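Local coordinates for hypothetical protein AF1531 (PDB 2I5H) that is of unknown function but, as an archaeal DUF655 protein of the helix-hairpin-helix clan with a small antiparallel sheet, may bind nucleic acid, at residues E57-K62 with K84-L89; D25-G30 with L44-G49; D19-L24 with V72-G77; L134-G139 with V178-Y183. All blocks are in the same frame, centred on the assembly; numbering follows the deposited sequence.

Contact 1: residues E57-K62 with K84-L89; sequences EVSIRK and KIKRRL
With CG anti to its backbone N (chi1 -178°) E57 runs out beside R87, whose own CG sits between backbone N and carbonyl carbon, and the two side chains run alongside each other in the same direction. They end in a salt bridge: R87 NH2 meets E57 OE2 at 3.0 Å, in the plane of the guanidinium but 35° out of that of the carboxylate, on its syn side, while NE makes a weak bond to the same oxygen. The two planes stand 72° apart. The same two residues belong to a classic beta bulge, in which two residues, K86 and R87, stand opposite the single residue E57. E57 O takes K86 N at 2.8 Å and, more weakly, R87 N, and E57 N returns a bond to R87 O at 3.0 Å. Past the bulge V58 pairs with I85, CG1 to CG1 4.3 Å. S59 is tied twice to K84: its N gives to K84 O, and its OG receives K84 N at 2.9 Å. A water on S59 OG also makes a weak link to K86 NZ, which has its salt bridge with E42. L89 packs its methyls on E57 CB, with CD1 at 3.9 Å. The other carboxylate oxygen, E57 OE1, accepts from H31 and Q46. Strand 82-88 is outermost on this side of the sheet, and strand 55-60 lies between it and strand 44-49.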
loop_
_atom_site.group_PDB
_atom_site.type_symbol
_atom_site.label_atom_id
_atom_site.label_comp_id
_atom_site.label_asym_id
_atom_site.label_seq_id
_atom_site.Cartn_x
_atom_site.Cartn_y
_atom_site.Cartn_z
ATOM N N GLU A 57 10.280 0.349 9.440
ATOM C CA GLU A 57 11.670 0.691 9.218
ATOM C C GLU A 57 12.387 -0.566 9.715
ATOM O O GLU A 57 12.097 -1.060 10.808
ATOM C CB GLU A 57 12.075 1.908 10.043
ATOM C CG GLU A 57 13.505 2.337 9.810
ATOM C CD GLU A 57 13.723 3.812 10.109
ATOM O OE1 GLU A 57 13.190 4.669 9.366
ATOM O OE2 GLU A 57 14.422 4.108 11.090
ATOM N N VAL A 58 13.284 -1.098 8.895
ATOM C CA VAL A 58 14.019 -2.313 9.243
ATOM C C VAL A 58 15.501 -2.156 8.955
ATOM O O VAL A 58 15.891 -1.372 8.096
ATOM C CB VAL A 58 13.523 -3.511 8.401
ATOM C CG1 VAL A 58 12.018 -3.645 8.513
ATOM C CG2 VAL A 58 13.917 -3.311 6.939
ATOM N N SER A 59 16.335 -2.906 9.672
ATOM C CA SER A 59 17.758 -2.872 9.388
ATOM C C SER A 59 17.982 -3.938 8.305
ATOM O O SER A 59 17.203 -4.889 8.180
ATOM C CB SER A 59 18.585 -3.181 10.640
ATOM O OG SER A 59 18.087 -4.316 11.321
ATOM N N ILE A 60 19.033 -3.761 7.518
ATOM C CA ILE A 60 19.340 -4.687 6.431
ATOM C C ILE A 60 20.656 -5.402 6.730
ATOM O O ILE A 60 21.573 -4.812 7.287
ATOM C CB ILE A 60 19.438 -3.912 5.082
ATOM C CG1 ILE A 60 18.083 -3.269 4.749
ATOM C CG2 ILE A 60 19.875 -4.843 3.954
ATOM C CD1 ILE A 60 16.931 -4.249 4.598
ATOM N N ARG A 61 20.735 -6.684 6.377
ATOM C CA ARG A 61 21.937 -7.475 6.613
ATOM C C ARG A 61 23.130 -7.011 5.783
ATOM O O ARG A 61 22.973 -6.407 4.724
ATOM C CB ARG A 61 21.653 -8.947 6.310
ATOM C CG ARG A 61 20.581 -9.558 7.199
ATOM C CD ARG A 61 20.285 -10.992 6.773
ATOM N NE ARG A 61 21.452 -11.835 6.989
ATOM C CZ ARG A 61 21.816 -12.325 8.171
ATOM N NH1 ARG A 61 21.098 -12.069 9.257
ATOM N NH2 ARG A 61 22.919 -13.051 8.267
ATOM N N LYS A 62 24.326 -7.312 6.270
ATOM C CA LYS A 62 25.548 -6.932 5.569
ATOM C C LYS A 62 25.606 -7.524 4.162
ATOM O O LYS A 62 25.110 -8.620 3.916
ATOM C CB LYS A 62 26.775 -7.395 6.360
ATOM C CG LYS A 62 26.865 -6.820 7.754
ATOM C CD LYS A 62 28.158 -7.230 8.442
ATOM C CE LYS A 62 28.240 -6.625 9.835
ATOM N NZ LYS A 62 28.142 -5.136 9.766
ATOM N N LYS A 84 16.686 -6.863 11.271
ATOM C CA LYS A 84 15.687 -6.712 12.322
ATOM C C LYS A 84 14.625 -5.665 11.976
ATOM O O LYS A 84 14.883 -4.731 11.210
ATOM C CB LYS A 84 16.377 -6.292 13.624
ATOM C CG LYS A 84 17.439 -7.263 14.132
ATOM C CD LYS A 84 16.820 -8.599 14.514
ATOM C CE LYS A 84 17.858 -9.531 15.118
ATOM N NZ LYS A 84 17.254 -10.817 15.561
ATOM N N ILE A 85 13.429 -5.839 12.529
ATOM C CA ILE A 85 12.360 -4.866 12.326
ATOM C C ILE A 85 12.575 -3.853 13.451
ATOM O O ILE A 85 12.530 -4.206 14.633
ATOM C CB ILE A 85 10.965 -5.506 12.463
ATOM C CG1 ILE A 85 10.767 -6.561 11.369
ATOM C CG2 ILE A 85 9.878 -4.429 12.344
ATOM C CD1 ILE A 85 9.406 -7.234 11.400
ATOM N N LYS A 86 12.818 -2.596 13.089
ATOM C CA LYS A 86 13.085 -1.561 14.087
ATOM C C LYS A 86 11.838 -0.947 14.722
ATOM O O LYS A 86 11.711 -0.895 15.953
ATOM C CB LYS A 86 13.925 -0.436 13.463
ATOM C CG LYS A 86 15.188 -0.886 12.733
ATOM C CD LYS A 86 16.230 -1.491 13.662
ATOM C CE LYS A 86 16.947 -0.432 14.483
ATOM N NZ LYS A 86 18.057 -1.034 15.280
ATOM N N ARG A 87 10.917 -0.486 13.887
ATOM C CA ARG A 87 9.720 0.165 14.400
ATOM C C ARG A 87 8.710 0.449 13.307
ATOM O O ARG A 87 9.060 0.576 12.131
ATOM C CB ARG A 87 10.107 1.494 15.046
ATOM C CG ARG A 87 10.864 2.418 14.095
ATOM C CD ARG A 87 11.438 3.662 14.792
ATOM N NE ARG A 87 12.456 4.316 13.965
ATOM C CZ ARG A 87 13.081 5.448 14.287
ATOM N NH1 ARG A 87 12.800 6.075 15.426
ATOM N NH2 ARG A 87 13.990 5.963 13.465
ATOM N N ARG A 88 7.450 0.540 13.709
ATOM C CA ARG A 88 6.385 0.857 12.786
ATOM C C ARG A 88 6.451 2.373 12.581
ATOM O O ARG A 88 6.784 3.120 13.504
ATOM C CB ARG A 88 5.034 0.450 13.373
ATOM C CG ARG A 88 3.881 0.728 12.439
ATOM C CD ARG A 88 2.613 0.038 12.900
ATOM N NE ARG A 88 1.499 0.377 12.024
ATOM C CZ ARG A 88 0.303 -0.195 12.074
ATOM N NH1 ARG A 88 0.052 -1.148 12.963
ATOM N NH2 ARG A 88 -0.642 0.192 11.229
ATOM N N LEU A 89 6.119 2.819 11.376
ATOM C CA LEU A 89 6.198 4.237 11.035
ATOM C C LEU A 89 4.867 4.889 10.706
ATOM O O LEU A 89 3.933 4.225 10.286
ATOM C CB LEU A 89 7.106 4.414 9.815
ATOM C CG LEU A 89 8.508 3.799 9.862
ATOM C CD1 LEU A 89 9.157 3.907 8.485
ATOM C CD2 LEU A 89 9.342 4.505 10.914
HETATM O O HOH W 1 19.230 -3.853 13.758
#

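Contact 2: residues D25-G30 with L44-G49; sequences DFMPYG and LAQVVG
Strands 25-27 and 44-49 run antiparallel, their directions 167° apart, with D25-Q46 and M27-L44 as hydrogen-bonded pairs and F26-A45 as the non-hydrogen-bonded pair between them. The two are consecutive in the chain and form an antiparallel pair inside the five-stranded sheet, a type I turn, M27-G30, ending the first strand. M27 N donates to L44 O at 2.7 Å, and Q46 N to D25 O at 2.9 Å; the return bond from D25 N to Q46 O is weak. M27 O is gripped twice, by L44 N across the strands and by G30 N within the turn, the two donors arriving from opposite faces of its carbonyl plane. At the end of that turn G30 CA rests 4.0 Å from L44 CD1. On the face shared by D25, M27, L44 and Q46, the bend of the M27 chain at chi3 (-90°) places CE 3.9 Å from Q46 CG. On the other face the F26 ring, with CG anti to the backbone N, turns its edge toward A45 CB (CD1 to CB 4.3 Å), and its CD1 also comes 3.2 Å from L44 O. Beyond the strands, D25 OD2 is held by T95 OG1, while Q46 OE1 accepts from T95 N and NE2 gives to D93 O. Helix 96-111 lies against the D25-Q46 face through A97 and A98, whereas F26 and A45 pack on I60 of neighbouring strand 55-60.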
loop_
_atom_site.group_PDB
_atom_site.type_symbol
_atom_site.label_atom_id
_atom_site.label_comp_id
_atom_site.label_asym_id
_atom_site.label_seq_id
_atom_site.Cartn_x
_atom_site.Cartn_y
_atom_site.Cartn_z
ATOM N N ASP A 25 12.584 2.633 0.190
ATOM C CA ASP A 25 13.820 3.399 0.196
ATOM C C ASP A 25 14.885 2.646 0.986
ATOM O O ASP A 25 14.600 2.101 2.057
ATOM C CB ASP A 25 13.536 4.770 0.837
ATOM C CG ASP A 25 14.721 5.716 0.777
ATOM O OD1 ASP A 25 15.466 5.696 -0.222
ATOM O OD2 ASP A 25 14.892 6.501 1.729
ATOM N N PHE A 26 16.098 2.591 0.443
ATOM C CA PHE A 26 17.207 1.930 1.129
ATOM C C PHE A 26 18.298 2.950 1.453
ATOM O O PHE A 26 18.739 3.712 0.579
ATOM C CB PHE A 26 17.787 0.788 0.282
ATOM C CG PHE A 26 19.030 0.166 0.878
ATOM C CD1 PHE A 26 19.043 -0.265 2.212
ATOM C CD2 PHE A 26 20.193 0.041 0.124
ATOM C CE1 PHE A 26 20.200 -0.808 2.782
ATOM C CE2 PHE A 26 21.361 -0.504 0.684
ATOM C CZ PHE A 26 21.364 -0.929 2.017
ATOM N N MET A 27 18.722 2.965 2.716
ATOM C CA MET A 27 19.753 3.887 3.195
ATOM C C MET A 27 20.956 3.125 3.747
ATOM O O MET A 27 20.964 2.716 4.917
ATOM C CB MET A 27 19.190 4.777 4.303
ATOM C CG MET A 27 18.044 5.666 3.864
ATOM S SD MET A 27 17.147 6.382 5.258
ATOM C CE MET A 27 15.910 5.143 5.516
ATOM N N PRO A 28 21.992 2.935 2.918
ATOM C CA PRO A 28 23.211 2.219 3.323
ATOM C C PRO A 28 23.753 2.650 4.683
ATOM O O PRO A 28 24.168 1.806 5.482
ATOM C CB PRO A 28 24.184 2.535 2.191
ATOM C CG PRO A 28 23.286 2.600 1.008
ATOM C CD PRO A 28 22.087 3.372 1.513
ATOM N N TYR A 29 23.769 3.956 4.943
ATOM C CA TYR A 29 24.262 4.464 6.229
ATOM C C TYR A 29 23.166 5.015 7.130
ATOM O O TYR A 29 23.435 5.814 8.035
ATOM C CB TYR A 29 25.325 5.551 6.016
ATOM C CG TYR A 29 26.735 5.016 5.967
ATOM C CD1 TYR A 29 27.534 5.202 4.843
ATOM C CD2 TYR A 29 27.263 4.296 7.044
ATOM C CE1 TYR A 29 28.828 4.680 4.784
ATOM C CE2 TYR A 29 28.551 3.768 6.994
ATOM C CZ TYR A 29 29.326 3.960 5.861
ATOM O OH TYR A 29 30.581 3.396 5.787
ATOM N N GLY A 30 21.930 4.598 6.886
ATOM C CA GLY A 30 20.823 5.073 7.699
ATOM C C GLY A 30 20.401 6.504 7.417
ATOM O O GLY A 30 20.703 7.060 6.361
ATOM N N LEU A 44 19.605 0.798 6.692
ATOM C CA LEU A 44 18.176 0.733 6.945
ATOM C C LEU A 44 17.342 0.806 5.675
ATOM O O LEU A 44 17.786 1.336 4.661
ATOM C CB LEU A 44 17.743 1.907 7.834
ATOM C CG LEU A 44 18.362 2.115 9.218
ATOM C CD1 LEU A 44 17.846 3.439 9.812
ATOM C CD2 LEU A 44 18.002 0.930 10.120
ATOM N N ALA A 45 16.132 0.261 5.744
ATOM C CA ALA A 45 15.193 0.352 4.638
ATOM C C ALA A 45 13.808 0.673 5.195
ATOM O O ALA A 45 13.459 0.259 6.303
ATOM C CB ALA A 45 15.145 -0.955 3.852
ATOM N N GLN A 46 13.030 1.447 4.448
ATOM C CA GLN A 46 11.668 1.703 4.871
ATOM C C GLN A 46 10.853 0.847 3.917
ATOM O O GLN A 46 11.065 0.877 2.701
ATOM C CB GLN A 46 11.315 3.187 4.759
ATOM C CG GLN A 46 12.134 4.048 5.702
ATOM C CD GLN A 46 11.612 5.464 5.808
ATOM O OE1 GLN A 46 11.100 6.021 4.837
ATOM N NE2 GLN A 46 11.752 6.061 6.987
ATOM N N VAL A 47 9.945 0.053 4.470
ATOM C CA VAL A 47 9.149 -0.846 3.657
ATOM C C VAL A 47 7.660 -0.740 3.939
ATOM O O VAL A 47 7.243 -0.181 4.955
ATOM C CB VAL A 47 9.599 -2.312 3.875
ATOM C CG1 VAL A 47 11.088 -2.443 3.602
ATOM C CG2 VAL A 47 9.286 -2.759 5.314
ATOM N N VAL A 48 6.860 -1.268 3.020
ATOM C CA VAL A 48 5.416 -1.267 3.186
ATOM C C VAL A 48 4.937 -2.715 3.078
ATOM O O VAL A 48 5.271 -3.414 2.118
ATOM C CB VAL A 48 4.712 -0.353 2.127
ATOM C CG1 VAL A 48 5.053 -0.792 0.699
ATOM C CG2 VAL A 48 3.209 -0.376 2.345
ATOM N N GLY A 49 4.200 -3.170 4.091
ATOM C CA GLY A 49 3.686 -4.535 4.106
ATOM C C GLY A 49 2.709 -4.818 2.976
ATOM O O GLY A 49 1.857 -3.986 2.667
#

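Contact 3: residues D19-L24 with V72-G77; sequences DYAYVL and VYIGKG
One outer edge of the five-stranded antiparallel sheet is formed here, where short strand 71-73 pairs with the first half of strand 20-27 and Y73 sets its ring edge against the face of Y20. In this T-shaped pair the centroids are 5.2 Å apart and the planes meet at 64°; Y73 CD1 stands over one face of Y20, offset toward the rim, 3.5 Å from Y20 CZ. Y73 reaches it with CG anti to its backbone N (chi1 179°). The backbones are joined by V72 N to A21 O at 2.7 Å and A21 N to V72 O at 3.0 Å. Beyond the strand I74 N donates to D19 O at 2.9 Å, from above the carbonyl plane. D19 also lies beside Y73, carboxylate and ring planes at 90°, and a water bridges its OD1 to K76 N. A21 CB touches I74 CD1 at 4.0 Å, and V23 crosses V72 at about a right angle, CG2 to CG1 4.1 Å. G75 N lies over the centre of the Y73 ring, whose OH accepts G77 N. Strand 20-27 has strand 44-49 along its other edge, V72 and I74 pack on V82 of strand 82-88, and Y22 lies against helix 96-111.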
loop_
_atom_site.group_PDB
_atom_site.type_symbol
_atom_site.label_atom_id
_atom_site.label_comp_id
_atom_site.label_asym_id
_atom_site.label_seq_id
_atom_site.Cartn_x
_atom_site.Cartn_y
_atom_site.Cartn_z
ATOM N N ASP A 19 4.130 -10.693 6.624
ATOM C CA ASP A 19 5.137 -11.717 6.375
ATOM C C ASP A 19 6.101 -11.212 5.298
ATOM O O ASP A 19 7.279 -11.574 5.280
ATOM C CB ASP A 19 4.474 -13.017 5.914
ATOM C CG ASP A 19 4.806 -14.186 6.816
ATOM O OD1 ASP A 19 4.693 -14.028 8.051
ATOM O OD2 ASP A 19 5.173 -15.261 6.298
ATOM N N TYR A 20 5.588 -10.372 4.403
ATOM C CA TYR A 20 6.397 -9.803 3.330
ATOM C C TYR A 20 6.121 -8.310 3.170
ATOM O O TYR A 20 5.016 -7.848 3.436
ATOM C CB TYR A 20 6.086 -10.502 2.010
ATOM C CG TYR A 20 6.592 -11.922 1.934
ATOM C CD1 TYR A 20 7.903 -12.196 1.553
ATOM C CD2 TYR A 20 5.756 -12.993 2.238
ATOM C CE1 TYR A 20 8.372 -13.508 1.473
ATOM C CE2 TYR A 20 6.212 -14.306 2.162
ATOM C CZ TYR A 20 7.517 -14.557 1.777
ATOM O OH TYR A 20 7.963 -15.857 1.688
ATOM N N ALA A 21 7.133 -7.565 2.736
ATOM C CA ALA A 21 6.990 -6.126 2.513
ATOM C C ALA A 21 7.782 -5.721 1.278
ATOM O O ALA A 21 8.656 -6.461 0.813
ATOM C CB ALA A 21 7.485 -5.342 3.729
ATOM N N TYR A 22 7.474 -4.543 0.752
ATOM C CA TYR A 22 8.154 -4.028 -0.430
ATOM C C TYR A 22 8.994 -2.807 -0.059
ATOM O O TYR A 22 8.561 -1.943 0.709
ATOM C CB TYR A 22 7.121 -3.679 -1.507
ATOM C CG TYR A 22 6.576 -4.886 -2.249
ATOM C CD1 TYR A 22 7.060 -5.227 -3.513
ATOM C CD2 TYR A 22 5.581 -5.683 -1.690
ATOM C CE1 TYR A 22 6.564 -6.333 -4.205
ATOM C CE2 TYR A 22 5.075 -6.795 -2.373
ATOM C CZ TYR A 22 5.571 -7.110 -3.629
ATOM O OH TYR A 22 5.062 -8.189 -4.316
ATOM N N VAL A 23 10.207 -2.749 -0.602
ATOM C CA VAL A 23 11.131 -1.667 -0.317
ATOM C C VAL A 23 10.725 -0.331 -0.934
ATOM O O VAL A 23 10.450 -0.243 -2.129
ATOM C CB VAL A 23 12.558 -2.025 -0.800
ATOM C CG1 VAL A 23 13.495 -0.859 -0.561
ATOM C CG2 VAL A 23 13.049 -3.271 -0.081
ATOM N N LEU A 24 10.695 0.698 -0.097
ATOM C CA LEU A 24 10.349 2.046 -0.520
ATOM C C LEU A 24 11.601 2.896 -0.666
ATOM O O LEU A 24 11.674 3.772 -1.530
ATOM C CB LEU A 24 9.436 2.712 0.515
ATOM C CG LEU A 24 8.090 2.059 0.838
ATOM C CD1 LEU A 24 7.450 2.775 2.025
ATOM C CD2 LEU A 24 7.178 2.124 -0.375
ATOM N N VAL A 72 10.650 -8.272 0.293
ATOM C CA VAL A 72 11.496 -8.883 1.305
ATOM C C VAL A 72 10.700 -9.601 2.377
ATOM O O VAL A 72 9.590 -9.203 2.730
ATOM C CB VAL A 72 12.411 -7.838 1.989
ATOM C CG1 VAL A 72 13.372 -7.250 0.967
ATOM C CG2 VAL A 72 11.560 -6.732 2.631
ATOM N N TYR A 73 11.279 -10.679 2.884
ATOM C CA TYR A 73 10.633 -11.460 3.915
ATOM C C TYR A 73 10.926 -10.835 5.270
ATOM O O TYR A 73 12.081 -10.564 5.603
ATOM C CB TYR A 73 11.150 -12.901 3.876
ATOM C CG TYR A 73 10.550 -13.785 4.934
ATOM C CD1 TYR A 73 9.219 -14.196 4.856
ATOM C CD2 TYR A 73 11.305 -14.198 6.027
ATOM C CE1 TYR A 73 8.656 -14.997 5.846
ATOM C CE2 TYR A 73 10.753 -15.001 7.022
ATOM C CZ TYR A 73 9.429 -15.394 6.922
ATOM O OH TYR A 73 8.882 -16.179 7.909
ATOM N N ILE A 74 9.871 -10.578 6.038
ATOM C CA ILE A 74 10.021 -9.995 7.362
ATOM C C ILE A 74 9.352 -10.862 8.427
ATOM O O ILE A 74 9.054 -10.391 9.525
ATOM C CB ILE A 74 9.422 -8.570 7.414
ATOM C CG1 ILE A 74 7.960 -8.595 6.961
ATOM C CG2 ILE A 74 10.227 -7.648 6.500
ATOM C CD1 ILE A 74 7.210 -7.276 7.207
ATOM N N GLY A 75 9.131 -12.131 8.090
ATOM C CA GLY A 75 8.501 -13.060 9.019
ATOM C C GLY A 75 9.433 -13.620 10.084
ATOM O O GLY A 75 10.578 -13.191 10.208
ATOM N N LYS A 76 8.945 -14.602 10.842
ATOM C CA LYS A 76 9.711 -15.207 11.933
ATOM C C LYS A 76 10.843 -16.160 11.545
ATOM O O LYS A 76 11.757 -16.400 12.336
ATOM C CB LYS A 76 8.757 -15.937 12.884
ATOM C CG LYS A 76 7.618 -15.073 13.400
ATOM C CD LYS A 76 8.131 -13.889 14.199
ATOM C CE LYS A 76 7.003 -12.925 14.540
ATOM N NZ LYS A 76 5.909 -13.586 15.307
ATOM N N GLY A 77 10.793 -16.710 10.341
ATOM C CA GLY A 77 11.848 -17.627 9.945
ATOM C C GLY A 77 13.130 -16.917 9.552
ATOM O O GLY A 77 13.342 -15.737 9.869
HETATM O O HOH W 2 6.301 -15.333 10.282
#

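Contact 4: residues L134-G139 with V178-Y183; sequences LELLPG and VSRIIY
R180, P138 and L136 carry most of this contact, in which the L-P-G turn of loop 134-139, ahead of helix 142-154 and with a sequence resembling the hairpin of helix-hairpin-helix motifs, packs on helix 173-186. R180 contributes the largest share. Its CG is anti to the backbone N, and a bend at chi2 (59°) sets CD 3.3 Å from L136 O. From there the guanidinium lies flat against L136, whose CB stands over the centre of one face, 4.0 Å above the plane. NH1 gives L136 O a weak hydrogen bond, 3.2 Å long and well bent at 124°. The firmer polar partner of R180 is E184, one turn on in the same helix, which takes NE in a salt bridge. P138 points its ring at the helix backbone, where CD lies 3.7 Å from R180 CA and CB 3.8 Å from S179 CB. R180 CB is touched by two loop residues: L137 CD2 approaches it to 3.7 Å, the two side chains crossing at about a right angle, and P138 CD meets the same atom. L137 also packs on F120 of helix 114-121. S179 OG is hydrogen-bonded to K175 O, and a water that donates to P138 O lies 3.0 Å from S179 OG.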
loop_
_atom_site.group_PDB
_atom_site.type_symbol
_atom_site.label_atom_id
_atom_site.label_comp_id
_atom_site.label_asym_id
_atom_site.label_seq_id
_atom_site.Cartn_x
_atom_site.Cartn_y
_atom_site.Cartn_z
ATOM N N LEU A 134 -18.278 2.210 -1.672
ATOM C CA LEU A 134 -17.612 2.691 -2.879
ATOM C C LEU A 134 -17.293 4.174 -2.766
ATOM O O LEU A 134 -16.335 4.661 -3.368
ATOM C CB LEU A 134 -18.491 2.462 -4.111
ATOM C CG LEU A 134 -18.723 1.010 -4.522
ATOM C CD1 LEU A 134 -19.598 0.963 -5.768
ATOM C CD2 LEU A 134 -17.387 0.324 -4.773
ATOM N N GLU A 135 -18.102 4.888 -1.993
ATOM C CA GLU A 135 -17.901 6.315 -1.808
ATOM C C GLU A 135 -16.697 6.586 -0.917
ATOM O O GLU A 135 -16.206 7.708 -0.856
ATOM C CB GLU A 135 -19.155 6.950 -1.209
ATOM C CG GLU A 135 -20.388 6.798 -2.087
ATOM C CD GLU A 135 -21.629 7.397 -1.457
ATOM O OE1 GLU A 135 -21.679 8.633 -1.287
ATOM O OE2 GLU A 135 -22.553 6.625 -1.129
ATOM N N LEU A 136 -16.222 5.557 -0.221
ATOM C CA LEU A 136 -15.053 5.715 0.641
ATOM C C LEU A 136 -13.824 5.910 -0.242
ATOM O O LEU A 136 -12.818 6.480 0.184
ATOM C CB LEU A 136 -14.863 4.481 1.528
ATOM C CG LEU A 136 -15.919 4.252 2.612
ATOM C CD1 LEU A 136 -15.658 2.929 3.310
ATOM C CD2 LEU A 136 -15.892 5.403 3.606
ATOM N N LEU A 137 -13.920 5.434 -1.479
ATOM C CA LEU A 137 -12.824 5.557 -2.431
ATOM C C LEU A 137 -12.711 6.982 -2.957
ATOM O O LEU A 137 -13.637 7.499 -3.583
ATOM C CB LEU A 137 -13.036 4.600 -3.603
ATOM C CG LEU A 137 -13.172 3.121 -3.243
ATOM C CD1 LEU A 137 -13.411 2.315 -4.506
ATOM C CD2 LEU A 137 -11.913 2.644 -2.526
ATOM N N PRO A 138 -11.570 7.641 -2.700
ATOM C CA PRO A 138 -11.355 9.015 -3.162
ATOM C C PRO A 138 -11.544 9.091 -4.676
ATOM O O PRO A 138 -10.871 8.386 -5.427
ATOM C CB PRO A 138 -9.913 9.295 -2.744
ATOM C CG PRO A 138 -9.760 8.468 -1.503
ATOM C CD PRO A 138 -10.419 7.167 -1.911
ATOM N N GLY A 139 -12.465 9.941 -5.118
ATOM C CA GLY A 139 -12.716 10.072 -6.541
ATOM C C GLY A 139 -13.934 9.286 -6.993
ATOM O O GLY A 139 -14.152 9.092 -8.191
ATOM N N VAL A 178 -5.389 2.729 -4.611
ATOM C CA VAL A 178 -4.166 3.319 -4.069
ATOM C C VAL A 178 -4.491 4.575 -3.269
ATOM O O VAL A 178 -3.938 4.789 -2.189
ATOM C CB VAL A 178 -3.164 3.679 -5.194
ATOM C CG1 VAL A 178 -1.977 4.431 -4.615
ATOM C CG2 VAL A 178 -2.694 2.410 -5.888
ATOM N N SER A 179 -5.389 5.401 -3.803
ATOM C CA SER A 179 -5.794 6.630 -3.131
ATOM C C SER A 179 -6.405 6.346 -1.768
ATOM O O SER A 179 -6.132 7.059 -0.804
ATOM C CB SER A 179 -6.809 7.405 -3.980
ATOM O OG SER A 179 -6.190 8.012 -5.096
ATOM N N ARG A 180 -7.239 5.312 -1.689
ATOM C CA ARG A 180 -7.871 4.960 -0.423
ATOM C C ARG A 180 -6.843 4.440 0.573
ATOM O O ARG A 180 -6.837 4.842 1.735
ATOM C CB ARG A 180 -8.971 3.912 -0.631
ATOM C CG ARG A 180 -9.663 3.478 0.663
ATOM C CD ARG A 180 -10.314 4.659 1.381
ATOM N NE ARG A 180 -10.768 4.302 2.724
ATOM C CZ ARG A 180 -11.405 5.132 3.545
ATOM N NH1 ARG A 180 -11.671 6.373 3.165
ATOM N NH2 ARG A 180 -11.764 4.725 4.754
ATOM N N ILE A 181 -5.966 3.550 0.122
ATOM C CA ILE A 181 -4.942 3.005 1.010
ATOM C C ILE A 181 -4.071 4.121 1.583
ATOM O O ILE A 181 -3.831 4.181 2.789
ATOM C CB ILE A 181 -4.064 1.971 0.272
ATOM C CG1 ILE A 181 -4.922 0.756 -0.098
ATOM C CG2 ILE A 181 -2.890 1.551 1.153
ATOM C CD1 ILE A 181 -4.218 -0.262 -0.979
ATOM N N ILE A 182 -3.605 5.016 0.723
ATOM C CA ILE A 182 -2.782 6.122 1.183
ATOM C C ILE A 182 -3.569 6.982 2.168
ATOM O O ILE A 182 -3.024 7.451 3.166
ATOM C CB ILE A 182 -2.292 6.972 -0.008
ATOM C CG1 ILE A 182 -1.209 6.194 -0.765
ATOM C CG2 ILE A 182 -1.770 8.315 0.476
ATOM C CD1 ILE A 182 -0.644 6.907 -1.966
ATOM N N TYR A 183 -4.858 7.175 1.899
ATOM C CA TYR A 183 -5.686 7.976 2.793
ATOM C C TYR A 183 -5.723 7.354 4.187
ATOM O O TYR A 183 -5.577 8.048 5.191
ATOM C CB TYR A 183 -7.115 8.091 2.255
ATOM C CG TYR A 183 -8.014 8.896 3.166
ATOM C CD1 TYR A 183 -7.945 10.287 3.194
ATOM C CD2 TYR A 183 -8.899 8.263 4.036
ATOM C CE1 TYR A 183 -8.737 11.030 4.069
ATOM C CE2 TYR A 183 -9.695 8.996 4.915
ATOM C CZ TYR A 183 -9.608 10.377 4.926
ATOM O OH TYR A 183 -10.394 11.102 5.794
HETATM O O HOH W 3 -8.379 8.355 -7.100
#

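Contacts 1, 2 and 3 belong to a single antiparallel sheet, ordered 71-73, 20-27, 44-49, 55-60 and 82-88. Contact 3 joins one outermost strand to the sheet and contact 1 the other; contact 2 comes between them in strand order and shares strand 20-27 with contact 3. Their centres are 7 to 12 Å apart, and contacts 1 and 3 touch through I85 and I74, so the sheet is strongly curled. Along the chain the span of contact 3 encloses contact 2 and crosses that of contact 1. Contact 4 follows later, its centre 25 to 28 Å from the others, across the chain's centre. The protein pairs a sheet-based half with a helical half containing the probable helix-hairpin-helix element.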